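Side-chain contact in taurocyamine kinase (Schistosoma mansoni, PDB 4WOD), which reversibly transfers a phosphate group between ATP and the guanidino compound taurocyamine, with magnesium as cofactor: residues K388-E393 against I437-P442. The protein carries 4 engineered substitutions. Sequence-based numbering, arbitrary orientation.
Sequences KYLTPE and IDYLDP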
loop_
_atom_site.group_PDB
_atom_site.type_symbol
_atom_site.label_atom_id
_atom_site.label_comp_id
_atom_site.label_asym_id
_atom_site.label_seq_id
_atom_site.Cartn_x
_atom_site.Cartn_y
_atom_site.Cartn_z
ATOM N N LYS A 388 24.625 -2.233 9.042
ATOM C CA LYS A 388 25.978 -2.527 9.503
ATOM C C LYS A 388 26.788 -1.258 9.804
ATOM O O LYS A 388 27.567 -1.222 10.761
ATOM C CB LYS A 388 26.702 -3.385 8.458
ATOM C CG LYS A 388 28.073 -3.860 8.867
ATOM C CD LYS A 388 28.648 -4.747 7.785
ATOM C CE LYS A 388 30.106 -5.059 8.031
ATOM N NZ LYS A 388 30.632 -5.939 6.951
ATOM N N TYR A 389 26.592 -0.206 9.005
ATOM C CA TYR A 389 27.394 1.001 9.185
ATOM C C TYR A 389 26.642 2.091 9.908
ATOM O O TYR A 389 27.166 3.188 10.096
ATOM C CB TYR A 389 27.917 1.494 7.832
ATOM C CG TYR A 389 28.929 0.508 7.312
ATOM C CD1 TYR A 389 30.248 0.540 7.763
ATOM C CD2 TYR A 389 28.554 -0.504 6.437
ATOM C CE1 TYR A 389 31.180 -0.390 7.332
ATOM C CE2 TYR A 389 29.476 -1.430 5.996
ATOM C CZ TYR A 389 30.788 -1.369 6.441
ATOM O OH TYR A 389 31.692 -2.307 6.005
ATOM N N LEU A 390 25.424 1.781 10.343
ATOM C CA LEU A 390 24.667 2.722 11.153
ATOM C C LEU A 390 25.024 2.528 12.628
ATOM O O LEU A 390 24.230 1.987 13.400
ATOM C CB LEU A 390 23.169 2.549 10.943
ATOM C CG LEU A 390 22.320 3.723 11.433
ATOM C CD1 LEU A 390 22.501 4.928 10.526
ATOM C CD2 LEU A 390 20.849 3.330 11.508
ATOM N N THR A 391 26.222 2.968 13.008
ATOM C CA THR A 391 26.721 2.768 14.373
ATOM C C THR A 391 26.158 3.825 15.333
ATOM O O THR A 391 25.601 4.834 14.894
ATOM C CB THR A 391 28.267 2.796 14.417
ATOM O OG1 THR A 391 28.743 4.089 14.023
ATOM C CG2 THR A 391 28.869 1.713 13.508
ATOM N N PRO A 392 26.269 3.579 16.654
ATOM C CA PRO A 392 25.890 4.606 17.629
ATOM C C PRO A 392 26.567 5.950 17.377
ATOM O O PRO A 392 25.924 6.995 17.473
ATOM C CB PRO A 392 26.357 4.001 18.953
ATOM C CG PRO A 392 26.156 2.525 18.749
ATOM C CD PRO A 392 26.499 2.271 17.302
ATOM N N GLU A 393 27.854 5.914 17.051
ATOM C CA GLU A 393 28.625 7.133 16.852
ATOM C C GLU A 393 28.194 7.857 15.553
ATOM O O GLU A 393 28.234 9.087 15.468
ATOM C CB GLU A 393 30.127 6.823 16.839
ATOM C CG GLU A 393 30.653 5.860 17.966
ATOM C CD GLU A 393 30.155 4.387 17.896
ATOM O OE1 GLU A 393 30.123 3.797 16.796
ATOM O OE2 GLU A 393 29.806 3.808 18.953
ATOM N N ILE A 437 29.551 11.305 4.492
ATOM C CA ILE A 437 30.657 10.469 4.030
ATOM C C ILE A 437 31.042 9.388 5.064
ATOM O O ILE A 437 31.411 8.275 4.689
ATOM C CB ILE A 437 31.897 11.345 3.668
ATOM C CG1 ILE A 437 33.008 10.503 3.036
ATOM C CG2 ILE A 437 32.436 12.098 4.896
ATOM C CD1 ILE A 437 34.020 11.355 2.222
ATOM N N ASP A 438 30.913 9.710 6.352
ATOM C CA ASP A 438 31.298 8.783 7.419
ATOM C C ASP A 438 30.406 7.559 7.428
ATOM O O ASP A 438 30.799 6.498 7.909
ATOM C CB ASP A 438 31.237 9.457 8.790
ATOM C CG ASP A 438 32.418 10.374 9.047
ATOM O OD1 ASP A 438 33.226 10.598 8.130
ATOM O OD2 ASP A 438 32.555 10.854 10.183
ATOM N N TYR A 439 29.184 7.715 6.937
ATOM C CA TYR A 439 28.299 6.563 6.807
ATOM C C TYR A 439 28.480 5.901 5.451
ATOM O O TYR A 439 28.642 4.687 5.361
ATOM C CB TYR A 439 26.851 6.985 7.009
ATOM C CG TYR A 439 25.813 5.929 6.729
ATOM C CD1 TYR A 439 25.643 4.851 7.589
ATOM C CD2 TYR A 439 24.970 6.031 5.626
ATOM C CE1 TYR A 439 24.674 3.897 7.350
ATOM C CE2 TYR A 439 23.992 5.081 5.385
ATOM C CZ TYR A 439 23.853 4.013 6.254
ATOM O OH TYR A 439 22.886 3.052 6.024
ATOM N N LEU A 440 28.454 6.703 4.389
ATOM C CA LEU A 440 28.385 6.135 3.046
ATOM C C LEU A 440 29.726 5.572 2.542
ATOM O O LEU A 440 29.740 4.592 1.794
ATOM C CB LEU A 440 27.844 7.176 2.056
ATOM C CG LEU A 440 26.340 7.517 2.168
ATOM C CD1 LEU A 440 25.986 8.781 1.386
ATOM C CD2 LEU A 440 25.475 6.350 1.680
ATOM N N ASP A 441 30.852 6.165 2.945
ATOM C CA ASP A 441 32.121 5.756 2.358
ATOM C C ASP A 441 32.557 4.352 2.788
ATOM O O ASP A 441 32.952 3.560 1.944
ATOM C CB ASP A 441 33.229 6.757 2.676
ATOM C CG ASP A 441 34.497 6.468 1.897
ATOM O OD1 ASP A 441 34.501 6.712 0.673
ATOM O OD2 ASP A 441 35.473 5.982 2.500
ATOM N N PRO A 442 32.483 4.028 4.097
ATOM C CA PRO A 442 32.835 2.638 4.420
ATOM C C PRO A 442 31.855 1.628 3.796
ATOM O O PRO A 442 32.271 0.559 3.335
ATOM C CB PRO A 442 32.773 2.600 5.961
ATOM C CG PRO A 442 31.931 3.763 6.353
ATOM C CD PRO A 442 32.226 4.828 5.313
#
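The ring of Tyr-389 lies against Pro-442, with its CE1 3.7 Å from CB of the proline, whose compact, rigid ring suits a flat partner. On that face the Pro-442 carbonyl carbon stands 4.1 Å off the ring plane, while CG of Lys-388 approaches the opposite face near its rim. A first torsion that sets CG of Tyr-389 anti to its own carbonyl carbon (chi1 -68°) turns the ring along helix 437-448, where its hydroxyl hydrogen-bonds Asp-446, farther along that helix; Lys-388 NZ forms a salt bridge with this outside carboxylate. Tyrosine thus combines an apolar face with a polar tip.

Tyr-439 meets the other segment edge-on: its CD1 comes within 3.4 Å of the Tyr-389 backbone O, and Leu-390 N also lies near the ring plane. CD1 of Leu-390 stands off that plane beside the rim, 4.0 Å from CE1 of Tyr-439. No hydrogen bond joins the two segments, but the Tyr-439 hydroxyl bonds to Thr-386 O, three residues before Tyr-389.

Behind these contacts, the apolar branch of Leu-390 suits a place between Tyr-439 and helices 369-376 and 409-418; both residues pack on Leu-409. The connection between helices 385-388 and 392-398 is thereby joined to helix 437-448 within the helical N-terminal domain of the second repeat.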